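Local structure of TarM (Staphylococcus aureus subsp. aureus 21178, 4X7R) at residues S21-S26 with G58-R63; K27-A32 with S303-I308; M1-M6 with K65-F70. The protein belongs to the group 1 glycosyltransferases and has their GT-B architecture of two Rossmann-like domains, extended by a long antiparallel beta-sheet region. The protein carries 1 engineered substitution. All coordinates share one frame; numbering follows the deposited sequence.

Contact 1: S21-S26 with G58-R63; sequences SMFNRS and GKMDRR. With 3YW ((2S)-2,3-dihydroxypropyl 2-acetamido-2-deoxy-alpha-D-glucopyranoside), chain F; UDP (uridine-5'-diphosphate), chain E.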
loop_
_atom_site.group_PDB
_atom_site.type_symbol
_atom_site.label_atom_id
_atom_site.label_comp_id
_atom_site.label_asym_id
_atom_site.label_seq_id
_atom_site.Cartn_x
_atom_site.Cartn_y
_atom_site.Cartn_z
ATOM N N SER A 21 -6.744 -2.246 -5.691
ATOM C CA SER A 21 -7.814 -1.595 -6.463
ATOM C C SER A 21 -7.273 -0.700 -7.572
ATOM O O SER A 21 -7.901 -0.595 -8.614
ATOM C CB SER A 21 -8.757 -0.829 -5.547
ATOM O OG SER A 21 -8.240 0.428 -5.148
ATOM N N MET A 22 -6.105 -0.046 -7.355
ATOM C CA MET A 22 -5.491 0.790 -8.377
ATOM C C MET A 22 -5.051 -0.065 -9.564
ATOM O O MET A 22 -5.278 0.324 -10.705
ATOM C CB MET A 22 -4.284 1.555 -7.805
ATOM C CG MET A 22 -4.656 2.560 -6.746
ATOM S SD MET A 22 -3.193 3.420 -6.104
ATOM C CE MET A 22 -2.840 4.504 -7.504
ATOM N N PHE A 23 -4.438 -1.236 -9.292
ATOM C CA PHE A 23 -3.977 -2.182 -10.320
ATOM C C PHE A 23 -5.141 -2.719 -11.171
ATOM O O PHE A 23 -5.014 -2.854 -12.402
ATOM C CB PHE A 23 -3.236 -3.368 -9.667
ATOM C CG PHE A 23 -1.898 -3.089 -9.013
ATOM C CD1 PHE A 23 -1.030 -2.135 -9.540
ATOM C CD2 PHE A 23 -1.485 -3.813 -7.895
ATOM C CE1 PHE A 23 0.210 -1.886 -8.942
ATOM C CE2 PHE A 23 -0.243 -3.567 -7.303
ATOM C CZ PHE A 23 0.598 -2.608 -7.835
ATOM N N ASN A 24 -6.267 -3.063 -10.506
ATOM C CA ASN A 24 -7.433 -3.577 -11.200
ATOM C C ASN A 24 -8.126 -2.452 -11.964
ATOM O O ASN A 24 -8.568 -2.684 -13.085
ATOM C CB ASN A 24 -8.409 -4.293 -10.246
ATOM C CG ASN A 24 -9.429 -5.101 -11.007
ATOM O OD1 ASN A 24 -9.085 -5.817 -11.942
ATOM N ND2 ASN A 24 -10.699 -5.007 -10.638
ATOM N N ARG A 25 -8.173 -1.232 -11.386
ATOM C CA ARG A 25 -8.748 -0.057 -12.057
ATOM C C ARG A 25 -7.954 0.263 -13.313
ATOM O O ARG A 25 -8.534 0.631 -14.324
ATOM C CB ARG A 25 -8.751 1.169 -11.124
ATOM C CG ARG A 25 -9.737 2.254 -11.600
ATOM C CD ARG A 25 -9.601 3.586 -10.903
ATOM N NE ARG A 25 -9.703 3.457 -9.447
ATOM C CZ ARG A 25 -8.914 4.092 -8.592
ATOM N NH1 ARG A 25 -7.954 4.890 -9.035
ATOM N NH2 ARG A 25 -9.063 3.917 -7.287
ATOM N N SER A 26 -6.610 0.146 -13.242
ATOM C CA SER A 26 -5.752 0.420 -14.402
ATOM C C SER A 26 -6.074 -0.565 -15.506
ATOM O O SER A 26 -6.260 -0.162 -16.664
ATOM C CB SER A 26 -4.281 0.323 -14.017
ATOM O OG SER A 26 -3.530 0.531 -15.192
ATOM N N GLY A 58 1.331 -11.126 -11.599
ATOM C CA GLY A 58 0.035 -10.829 -12.200
ATOM C C GLY A 58 -0.811 -9.844 -11.398
ATOM O O GLY A 58 -2.000 -9.686 -11.689
ATOM N N LYS A 59 -0.211 -9.163 -10.382
ATOM C CA LYS A 59 -0.903 -8.152 -9.564
ATOM C C LYS A 59 -1.061 -6.886 -10.401
ATOM O O LYS A 59 -2.159 -6.349 -10.547
ATOM C CB LYS A 59 -0.115 -7.810 -8.284
ATOM C CG LYS A 59 -0.147 -8.901 -7.227
ATOM C CD LYS A 59 -0.422 -8.340 -5.840
ATOM C CE LYS A 59 -0.831 -9.462 -4.908
ATOM N NZ LYS A 59 -1.147 -8.966 -3.552
ATOM N N MET A 60 0.048 -6.429 -10.958
ATOM C CA MET A 60 0.088 -5.240 -11.791
ATOM C C MET A 60 0.001 -5.665 -13.253
ATOM O O MET A 60 0.802 -6.496 -13.693
ATOM C CB MET A 60 1.409 -4.498 -11.529
ATOM C CG MET A 60 1.548 -3.197 -12.269
ATOM S SD MET A 60 2.992 -2.366 -11.607
ATOM C CE MET A 60 2.888 -0.815 -12.417
ATOM N N ASP A 61 -0.951 -5.076 -14.007
ATOM C CA ASP A 61 -1.127 -5.340 -15.447
ATOM C C ASP A 61 0.151 -4.907 -16.172
ATOM O O ASP A 61 0.751 -3.895 -15.811
ATOM C CB ASP A 61 -2.337 -4.544 -15.979
ATOM C CG ASP A 61 -2.778 -4.911 -17.382
ATOM O OD1 ASP A 61 -2.172 -4.406 -18.341
ATOM O OD2 ASP A 61 -3.794 -5.631 -17.516
ATOM N N ARG A 62 0.541 -5.659 -17.201
ATOM C CA ARG A 62 1.733 -5.406 -18.021
ATOM C C ARG A 62 1.722 -3.999 -18.642
ATOM O O ARG A 62 2.787 -3.416 -18.821
ATOM C CB ARG A 62 1.847 -6.453 -19.141
ATOM C CG ARG A 62 1.750 -7.902 -18.676
ATOM C CD ARG A 62 0.935 -8.728 -19.643
ATOM N NE ARG A 62 -0.461 -8.289 -19.707
ATOM C CZ ARG A 62 -1.154 -8.163 -20.834
ATOM N NH1 ARG A 62 -0.588 -8.437 -22.005
ATOM N NH2 ARG A 62 -2.413 -7.752 -20.802
ATOM N N ARG A 63 0.516 -3.465 -18.968
ATOM C CA ARG A 63 0.330 -2.152 -19.605
ATOM C C ARG A 63 0.492 -0.991 -18.602
ATOM O O ARG A 63 0.802 0.129 -19.004
ATOM C CB ARG A 63 -1.054 -2.085 -20.278
ATOM C CG ARG A 63 -1.205 -3.036 -21.485
ATOM C CD ARG A 63 -2.657 -3.238 -21.855
ATOM N NE ARG A 63 -3.440 -3.835 -20.758
ATOM C CZ ARG A 63 -4.752 -4.066 -20.801
ATOM N NH1 ARG A 63 -5.456 -3.748 -21.883
ATOM N NH2 ARG A 63 -5.373 -4.603 -19.758
HETATM O O3A 3YW F . -5.214 3.655 4.185
HETATM C C4A 3YW F . -6.533 1.110 1.772
HETATM C C5A 3YW F . -6.099 1.711 3.086
HETATM O O5 3YW F . -9.100 0.451 0.209
HETATM C C6A 3YW F . -5.694 3.158 2.945
HETATM C C5 3YW F . -9.721 -0.747 -0.274
HETATM C C6 3YW F . -9.814 -0.606 -1.775
HETATM C C4 3YW F . -11.063 -0.918 0.434
HETATM O O6 3YW F . -10.567 0.536 -2.157
HETATM C C3 3YW F . -10.792 -1.173 1.914
HETATM O O4 3YW F . -11.764 -2.034 -0.105
HETATM O O3 3YW F . -12.005 -1.318 2.654
HETATM O O7 3YW F . -10.560 0.872 5.059
HETATM C C7 3YW F . -9.767 -0.060 4.968
HETATM C C8 3YW F . -9.204 -0.745 6.178
HETATM N N2 3YW F . -9.359 -0.531 3.789
HETATM C C2 3YW F . -9.909 -0.082 2.519
HETATM C C1 3YW F . -8.799 0.462 1.601
HETATM O O1 3YW F . -7.494 0.061 1.907
HETATM O O2 3YW F . -5.006 0.951 3.602
HETATM N N1 UDP E . -3.940 -9.419 0.044
HETATM C C2 UDP E . -3.191 -10.369 -0.625
HETATM N N3 UDP E . -2.465 -11.213 0.182
HETATM C C4 UDP E . -2.393 -11.192 1.558
HETATM C C5 UDP E . -3.158 -10.146 2.186
HETATM C C6 UDP E . -3.894 -9.310 1.428
HETATM O O2 UDP E . -3.166 -10.462 -1.845
HETATM O O4 UDP E . -1.720 -12.058 2.147
HETATM C "C1'" UDP E . -4.885 -8.619 -0.777
HETATM C "C2'" UDP E . -6.287 -9.214 -0.870
HETATM O "O2'" UDP E . -6.365 -10.172 -1.913
HETATM C "C3'" UDP E . -7.123 -7.971 -1.178
HETATM C "C4'" UDP E . -6.387 -6.867 -0.425
HETATM O "O4'" UDP E . -5.041 -7.345 -0.191
HETATM O "O3'" UDP E . -7.310 -7.660 -2.559
HETATM C "C5'" UDP E . -7.025 -6.456 0.877
HETATM O "O5'" UDP E . -8.193 -5.677 0.536
HETATM P PA UDP E . -9.274 -5.111 1.578
HETATM O O1A UDP E . -10.123 -4.113 0.890
HETATM O O2A UDP E . -10.115 -6.288 2.098
HETATM O O3A UDP E . -8.506 -4.450 2.768
HETATM P PB UDP E . -7.343 -3.347 2.840
HETATM O O1B UDP E . -7.547 -2.320 1.756
HETATM O O2B UDP E . -5.971 -4.007 2.667
HETATM O O3B UDP E . -7.422 -2.643 4.181
HETATM O O HOH W 1 -2.358 -2.518 -13.183
#

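Contact 2: K27-A32 with S303-I308; sequences KEFYDA and SNFVKI. With 3YW ((2S)-2,3-dihydroxypropyl 2-acetamido-2-deoxy-alpha-D-glucopyranoside), chain F.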
loop_
_atom_site.group_PDB
_atom_site.type_symbol
_atom_site.label_atom_id
_atom_site.label_comp_id
_atom_site.label_asym_id
_atom_site.label_seq_id
_atom_site.Cartn_x
_atom_site.Cartn_y
_atom_site.Cartn_z
ATOM N N LYS A 27 -6.186 -1.855 -15.157
ATOM C CA LYS A 27 -6.537 -2.903 -16.135
ATOM C C LYS A 27 -7.880 -2.580 -16.822
ATOM O O LYS A 27 -7.976 -2.669 -18.039
ATOM C CB LYS A 27 -6.599 -4.289 -15.465
ATOM C CG LYS A 27 -6.987 -5.390 -16.460
ATOM C CD LYS A 27 -7.605 -6.588 -15.821
ATOM C CE LYS A 27 -9.082 -6.677 -16.104
ATOM N NZ LYS A 27 -9.841 -7.085 -14.883
ATOM N N GLU A 28 -8.887 -2.153 -16.044
ATOM C CA GLU A 28 -10.217 -1.824 -16.592
ATOM C C GLU A 28 -10.204 -0.604 -17.512
ATOM O O GLU A 28 -10.820 -0.662 -18.567
ATOM C CB GLU A 28 -11.275 -1.720 -15.483
ATOM C CG GLU A 28 -11.566 -3.056 -14.808
ATOM C CD GLU A 28 -12.059 -4.201 -15.685
ATOM O OE1 GLU A 28 -12.487 -3.953 -16.836
ATOM O OE2 GLU A 28 -12.025 -5.357 -15.206
ATOM N N PHE A 29 -9.469 0.485 -17.133
ATOM C CA PHE A 29 -9.380 1.660 -18.004
ATOM C C PHE A 29 -8.638 1.352 -19.328
ATOM O O PHE A 29 -9.087 1.778 -20.396
ATOM C CB PHE A 29 -8.810 2.885 -17.261
ATOM C CG PHE A 29 -9.728 3.505 -16.218
ATOM C CD1 PHE A 29 -11.090 3.679 -16.475
ATOM C CD2 PHE A 29 -9.209 4.022 -15.030
ATOM C CE1 PHE A 29 -11.926 4.289 -15.530
ATOM C CE2 PHE A 29 -10.031 4.694 -14.125
ATOM C CZ PHE A 29 -11.391 4.780 -14.354
ATOM N N TYR A 30 -7.545 0.568 -19.263
ATOM C CA TYR A 30 -6.800 0.151 -20.448
ATOM C C TYR A 30 -7.682 -0.681 -21.384
ATOM O O TYR A 30 -7.621 -0.491 -22.598
ATOM C CB TYR A 30 -5.531 -0.626 -20.056
ATOM C CG TYR A 30 -4.292 0.239 -19.986
ATOM C CD1 TYR A 30 -3.662 0.685 -21.147
ATOM C CD2 TYR A 30 -3.737 0.599 -18.764
ATOM C CE1 TYR A 30 -2.515 1.480 -21.087
ATOM C CE2 TYR A 30 -2.588 1.395 -18.691
ATOM C CZ TYR A 30 -1.978 1.826 -19.857
ATOM O OH TYR A 30 -0.870 2.631 -19.796
ATOM N N ASP A 31 -8.530 -1.571 -20.832
ATOM C CA ASP A 31 -9.474 -2.383 -21.651
ATOM C C ASP A 31 -10.541 -1.507 -22.324
ATOM O O ASP A 31 -11.051 -1.866 -23.371
ATOM C CB ASP A 31 -10.138 -3.475 -20.789
ATOM C CG ASP A 31 -9.193 -4.614 -20.438
ATOM O OD1 ASP A 31 -8.049 -4.635 -20.973
ATOM O OD2 ASP A 31 -9.606 -5.513 -19.685
ATOM N N ALA A 32 -10.869 -0.357 -21.720
ATOM C CA ALA A 32 -11.843 0.596 -22.252
ATOM C C ALA A 32 -11.119 1.656 -23.116
ATOM O O ALA A 32 -11.722 2.659 -23.506
ATOM C CB ALA A 32 -12.617 1.241 -21.106
ATOM N N SER A 303 -18.173 2.163 -6.681
ATOM C CA SER A 303 -17.588 0.937 -6.118
ATOM C C SER A 303 -16.217 0.671 -6.743
ATOM O O SER A 303 -15.978 1.061 -7.889
ATOM C CB SER A 303 -18.463 -0.266 -6.484
ATOM O OG SER A 303 -17.843 -1.506 -6.164
ATOM N N ASN A 304 -15.367 -0.087 -6.031
ATOM C CA ASN A 304 -14.126 -0.578 -6.630
ATOM C C ASN A 304 -14.561 -1.518 -7.745
ATOM O O ASN A 304 -15.611 -2.184 -7.619
ATOM C CB ASN A 304 -13.352 -1.458 -5.645
ATOM C CG ASN A 304 -12.534 -0.702 -4.654
ATOM O OD1 ASN A 304 -11.777 0.191 -5.023
ATOM N ND2 ASN A 304 -12.709 -1.023 -3.373
ATOM N N PHE A 305 -13.738 -1.620 -8.812
ATOM C CA PHE A 305 -13.999 -2.588 -9.863
ATOM C C PHE A 305 -13.791 -3.967 -9.236
ATOM O O PHE A 305 -12.969 -4.117 -8.327
ATOM C CB PHE A 305 -13.016 -2.415 -11.021
ATOM C CG PHE A 305 -13.364 -1.350 -12.035
ATOM C CD1 PHE A 305 -14.368 -1.565 -12.982
ATOM C CD2 PHE A 305 -12.669 -0.142 -12.063
ATOM C CE1 PHE A 305 -14.644 -0.601 -13.966
ATOM C CE2 PHE A 305 -12.951 0.822 -13.039
ATOM C CZ PHE A 305 -13.926 0.576 -13.996
ATOM N N VAL A 306 -14.519 -4.960 -9.718
ATOM C CA VAL A 306 -14.427 -6.320 -9.208
ATOM C C VAL A 306 -13.964 -7.280 -10.312
ATOM O O VAL A 306 -14.424 -7.191 -11.458
ATOM C CB VAL A 306 -15.741 -6.762 -8.474
ATOM C CG1 VAL A 306 -16.866 -7.086 -9.442
ATOM C CG2 VAL A 306 -15.489 -7.947 -7.595
ATOM N N LYS A 307 -13.004 -8.145 -9.981
ATOM C CA LYS A 307 -12.469 -9.109 -10.936
ATOM C C LYS A 307 -13.168 -10.430 -10.723
ATOM O O LYS A 307 -12.919 -11.106 -9.727
ATOM C CB LYS A 307 -10.941 -9.244 -10.798
ATOM C CG LYS A 307 -10.288 -10.044 -11.931
ATOM C CD LYS A 307 -8.819 -10.387 -11.628
ATOM C CE LYS A 307 -7.768 -9.358 -12.018
ATOM N NZ LYS A 307 -7.667 -9.187 -13.495
ATOM N N ILE A 308 -14.083 -10.761 -11.627
ATOM C CA ILE A 308 -14.820 -12.012 -11.568
ATOM C C ILE A 308 -14.129 -13.029 -12.459
ATOM O O ILE A 308 -14.245 -12.994 -13.688
ATOM C CB ILE A 308 -16.348 -11.878 -11.817
ATOM C CG1 ILE A 308 -16.999 -10.978 -10.739
ATOM C CG2 ILE A 308 -17.029 -13.271 -11.818
ATOM C CD1 ILE A 308 -18.087 -10.093 -11.230
HETATM O O3A 3YW F . -5.214 3.655 4.185
HETATM C C4A 3YW F . -6.533 1.110 1.772
HETATM C C5A 3YW F . -6.099 1.711 3.086
HETATM O O5 3YW F . -9.100 0.451 0.209
HETATM C C6A 3YW F . -5.694 3.158 2.945
HETATM C C5 3YW F . -9.721 -0.747 -0.274
HETATM C C6 3YW F . -9.814 -0.606 -1.775
HETATM C C4 3YW F . -11.063 -0.918 0.434
HETATM O O6 3YW F . -10.567 0.536 -2.157
HETATM C C3 3YW F . -10.792 -1.173 1.914
HETATM O O4 3YW F . -11.764 -2.034 -0.105
HETATM O O3 3YW F . -12.005 -1.318 2.654
HETATM O O7 3YW F . -10.560 0.872 5.059
HETATM C C7 3YW F . -9.767 -0.060 4.968
HETATM C C8 3YW F . -9.204 -0.745 6.178
HETATM N N2 3YW F . -9.359 -0.531 3.789
HETATM C C2 3YW F . -9.909 -0.082 2.519
HETATM C C1 3YW F . -8.799 0.462 1.601
HETATM O O1 3YW F . -7.494 0.061 1.907
HETATM O O2 3YW F . -5.006 0.951 3.602
HETATM O O HOH W 2 -12.436 -5.828 -12.637
#

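Contact 3: M1-M6 with K65-F70; sequences MKKIFM and KMYNVF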
loop_
_atom_site.group_PDB
_atom_site.type_symbol
_atom_site.label_atom_id
_atom_site.label_comp_id
_atom_site.label_asym_id
_atom_site.label_seq_id
_atom_site.Cartn_x
_atom_site.Cartn_y
_atom_site.Cartn_z
ATOM N N MET A 1 -6.729 9.821 -26.568
ATOM C CA MET A 1 -7.272 11.100 -26.114
ATOM C C MET A 1 -7.195 11.184 -24.567
ATOM O O MET A 1 -6.224 11.742 -24.054
ATOM C CB MET A 1 -8.704 11.274 -26.636
ATOM C CG MET A 1 -9.108 12.713 -26.821
ATOM S SD MET A 1 -10.845 12.937 -27.288
ATOM C CE MET A 1 -11.692 12.512 -25.698
ATOM N N LYS A 2 -8.179 10.602 -23.832
ATOM C CA LYS A 2 -8.147 10.581 -22.363
ATOM C C LYS A 2 -6.966 9.776 -21.857
ATOM O O LYS A 2 -6.649 8.724 -22.413
ATOM C CB LYS A 2 -9.426 9.996 -21.767
ATOM C CG LYS A 2 -10.624 10.929 -21.837
ATOM C CD LYS A 2 -11.811 10.253 -21.205
ATOM C CE LYS A 2 -13.058 11.086 -21.313
ATOM N NZ LYS A 2 -13.638 11.060 -22.674
ATOM N N LYS A 3 -6.301 10.294 -20.816
ATOM C CA LYS A 3 -5.212 9.628 -20.115
ATOM C C LYS A 3 -5.367 9.909 -18.635
ATOM O O LYS A 3 -5.665 11.036 -18.235
ATOM C CB LYS A 3 -3.807 10.025 -20.627
ATOM C CG LYS A 3 -2.724 9.136 -19.996
ATOM C CD LYS A 3 -1.341 9.253 -20.621
ATOM C CE LYS A 3 -0.367 8.416 -19.815
ATOM N NZ LYS A 3 1.041 8.566 -20.267
ATOM N N ILE A 4 -5.181 8.861 -17.832
ATOM C CA ILE A 4 -5.357 8.879 -16.387
ATOM C C ILE A 4 -4.042 8.647 -15.629
ATOM O O ILE A 4 -3.242 7.779 -16.000
ATOM C CB ILE A 4 -6.491 7.881 -16.018
ATOM C CG1 ILE A 4 -7.829 8.294 -16.690
ATOM C CG2 ILE A 4 -6.660 7.751 -14.516
ATOM C CD1 ILE A 4 -8.946 7.248 -16.570
ATOM N N PHE A 5 -3.849 9.426 -14.548
ATOM C CA PHE A 5 -2.692 9.368 -13.649
ATOM C C PHE A 5 -3.232 9.209 -12.254
ATOM O O PHE A 5 -3.975 10.054 -11.762
ATOM C CB PHE A 5 -1.816 10.636 -13.774
ATOM C CG PHE A 5 -1.323 10.884 -15.182
ATOM C CD1 PHE A 5 -2.117 11.558 -16.105
ATOM C CD2 PHE A 5 -0.049 10.475 -15.573
ATOM C CE1 PHE A 5 -1.658 11.789 -17.412
ATOM C CE2 PHE A 5 0.408 10.695 -16.879
ATOM C CZ PHE A 5 -0.400 11.355 -17.787
ATOM N N MET A 6 -2.915 8.080 -11.647
ATOM C CA MET A 6 -3.433 7.655 -10.357
ATOM C C MET A 6 -2.341 7.685 -9.338
ATOM O O MET A 6 -1.373 6.953 -9.448
ATOM C CB MET A 6 -4.100 6.274 -10.478
ATOM C CG MET A 6 -5.086 6.215 -11.608
ATOM S SD MET A 6 -6.018 4.677 -11.825
ATOM C CE MET A 6 -4.772 3.432 -11.631
ATOM N N LYS A 65 2.068 1.575 -16.329
ATOM C CA LYS A 65 3.351 2.213 -16.103
ATOM C C LYS A 65 3.324 2.794 -14.703
ATOM O O LYS A 65 2.260 3.189 -14.202
ATOM C CB LYS A 65 3.566 3.388 -17.083
ATOM C CG LYS A 65 3.679 2.999 -18.554
ATOM C CD LYS A 65 3.856 4.231 -19.439
ATOM C CE LYS A 65 3.333 4.025 -20.852
ATOM N NZ LYS A 65 1.849 4.239 -20.942
ATOM N N MET A 66 4.499 2.874 -14.080
ATOM C CA MET A 66 4.668 3.627 -12.857
ATOM C C MET A 66 5.576 4.792 -13.159
ATOM O O MET A 66 6.726 4.600 -13.563
ATOM C CB MET A 66 5.171 2.820 -11.662
ATOM C CG MET A 66 5.128 3.641 -10.368
ATOM S SD MET A 66 6.285 3.137 -9.062
ATOM C CE MET A 66 7.906 3.344 -9.983
ATOM N N TYR A 67 5.056 6.003 -12.997
ATOM C CA TYR A 67 5.842 7.235 -13.090
ATOM C C TYR A 67 6.245 7.581 -11.641
ATOM O O TYR A 67 5.392 7.614 -10.767
ATOM C CB TYR A 67 5.010 8.376 -13.661
ATOM C CG TYR A 67 4.606 8.150 -15.092
ATOM C CD1 TYR A 67 5.524 8.321 -16.134
ATOM C CD2 TYR A 67 3.296 7.799 -15.422
ATOM C CE1 TYR A 67 5.143 8.146 -17.472
ATOM C CE2 TYR A 67 2.908 7.625 -16.753
ATOM C CZ TYR A 67 3.837 7.781 -17.771
ATOM O OH TYR A 67 3.457 7.621 -19.073
ATOM N N ASN A 68 7.537 7.765 -11.376
ATOM C CA ASN A 68 8.028 8.105 -10.051
ATOM C C ASN A 68 8.866 9.406 -10.140
ATOM O O ASN A 68 9.626 9.577 -11.087
ATOM C CB ASN A 68 8.803 6.934 -9.447
ATOM C CG ASN A 68 9.439 7.262 -8.113
ATOM O OD1 ASN A 68 10.596 7.721 -8.028
ATOM N ND2 ASN A 68 8.676 7.084 -7.047
ATOM N N VAL A 69 8.681 10.326 -9.186
ATOM C CA VAL A 69 9.361 11.637 -9.133
ATOM C C VAL A 69 10.902 11.518 -9.177
ATOM O O VAL A 69 11.518 12.237 -9.939
ATOM C CB VAL A 69 8.847 12.538 -7.953
ATOM C CG1 VAL A 69 9.098 11.893 -6.587
ATOM C CG2 VAL A 69 9.460 13.942 -8.015
ATOM N N PHE A 70 11.512 10.635 -8.352
ATOM C CA PHE A 70 12.971 10.443 -8.343
ATOM C C PHE A 70 13.439 9.781 -9.613
ATOM O O PHE A 70 14.429 10.232 -10.182
ATOM C CB PHE A 70 13.463 9.720 -7.079
ATOM C CG PHE A 70 13.111 10.523 -5.851
ATOM C CD1 PHE A 70 13.722 11.753 -5.604
ATOM C CD2 PHE A 70 12.064 10.127 -5.021
ATOM C CE1 PHE A 70 13.333 12.539 -4.514
ATOM C CE2 PHE A 70 11.688 10.904 -3.917
ATOM C CZ PHE A 70 12.329 12.096 -3.662
#

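Contact 1: S21-S26 with G58-R63
Phe23 on helix 17-31 and Met60, in the loop between helix 47-56 and strand 66-68, bring the two backbones together, their CA atoms 5.3 Å apart. The loop departs from the preceding helix at Gly58, whose positive phi completes a Schellman motif. Phe23 supplies the largest apolar surface of the contact. Its CG stands beside the backbone N (chi1 -68°), which directs the ring onto the passing loop. Met60 CB sits over one ring face, 4.1 Å from the Phe23 centroid and displaced toward the rim, and Met60 CG lies 3.8 Å from Phe23 CE1. The sulfur extends past the same ring obliquely, giving a Met-aromatic contact. The carbonyl oxygen of Lys59 lies 3.3 Å from Phe23 CB, placed obliquely to the ring. A water joins the backbones: it donates to Phe23 O at 2.8 Å and accepts from Asp61 N at 3.0 Å. Asp61 itself is held within its loop. Arg63 grips the carboxylate side-on, NE to OD1 and NH2 to OD2, while Arg63 N also donates to OD1, forming an Asx turn; Arg63 NH1 then reaches Asp31 on the helix. Lys59 leads the other way, placing NZ 3.0 Å from O2 of uridine-5'-diphosphate, with Tyr382 OH as a further partner. Near the start of the helical segment, Ser21 touches O6 of 3YW without bonding to it. A helix of the Rossmann-like N-terminal domain and a neighbouring loop thus pack through one phenylalanine ring and a methionine, beside the ligand-filled cleft characteristic of GT-B proteins.

Contact 2: K27-A32 with S303-I308
Phe305 meets Glu28 and Phe29 of helix 17-31 on two different sides of its ring. Glu28 lies across the face: its CB is 3.7 Å from the Phe305 centroid and only 5° off the ring normal, and its CG follows over the rim, 3.7 Å from Phe305 CD1. A bend at chi2 (-58°) then carries the carboxylate beyond the ring. Phe305 turns its edge toward the face of Phe29, with centroids 5.9 Å apart and planes at 89°, a T-shaped pair. Phe29 has a second edge-to-face partner in Trp487, so the C-terminal helix 480-492 shares this apolar cluster.

The polar rim is built differently. Lys27 NZ forms a salt bridge with Glu28 OE2 at 2.8 Å, approaching from above the carboxylate plane, and a water bridges Glu28 OE2 to Val306 O, the latter bond weak. Lys307 crosses Lys27 at about a right angle, bringing the two NZ atoms to 3.3 Å. Earlier in the segment, Asn304 ND2 and OD1 both make weak bonds with O6 of 3YW.

Two like charges this close would be expected to repel, so the carboxylate of Glu28, paired with Lys27 and 6.0 Å from Lys307 NZ, probably offsets part of their charge; the cohesion across the contact therefore rests chiefly on the Glu28 methylenes and the aromatic rings.

Contact 3: M1-M6 with K65-F70
Tyr67 packs obliquely against Phe5 of strand 3-7, the closest approach being between Tyr67 CE2 and Phe5 CE2 at 4.0 Å. The centroids stand 6.0 Å apart and the ring planes are inclined at 43°. Phe5 CG lies beside the backbone N (chi1 -57°), which lets the ring lean toward strand 66-68 although the bond to its CB does not point there. Both rings also rest against Leu214 of helix 203-214, which covers this side of the sheet, and Tyr67 packs on Tyr210 of the same helix.

The hydroxyl end of Tyr67 belongs to a more polar setting. Lys3 arrives from the opposite direction, its chain fully extended from a CG anti to the backbone N (chi1 -171°), and NZ donates a hydrogen bond of 2.9 Å to Tyr67 OH. The ammonium group therefore ends beside the phenol oxygen. Lys65 NZ lies 4.5 Å from Lys3 NZ. This proximity of like charges is probably eased by Asp37 of the intervening strand 36-40, whose OD2 forms a weak, long ion pair with Lys3 and whose OD1 accepts from the backbone N of Lys65.

At the end of strand 66-68, Asn68 takes the N-cap position of helix 69-78, its OD1 accepting a weak bond from Phe70 N and a hydrogen bond from Glu71 N.

The CA atoms of Phe5 and Tyr67 remain 8.8 Å apart because strand 36-40 runs between them. Long side chains reaching across the intervening strand on one face of a parallel sheet, with strand order 3-2-1-4-5-6-7, belong here to the Rossmann-like N-terminal domain of a GT-B protein.

Contact 1 is buried, whereas contacts 2 and 3 are only partly so and carry lysines at their rims. Contacts 1 and 2 share helix 17-31 and lie with centres about 9 Å apart; both also touch 3YW. Contact 3 belongs to the sheet on which helix 17-31 packs: Met6 packs on Met22 and Ser26 of contact 1, and Ile4 on Phe29 of contact 2. Each has an aromatic centre, but the partner changes, from methionine in contact 1 to glutamate methylenes and a T-shaped ring in contact 2, and to an oblique ring plus a lysine-tyrosine hydrogen bond in contact 3.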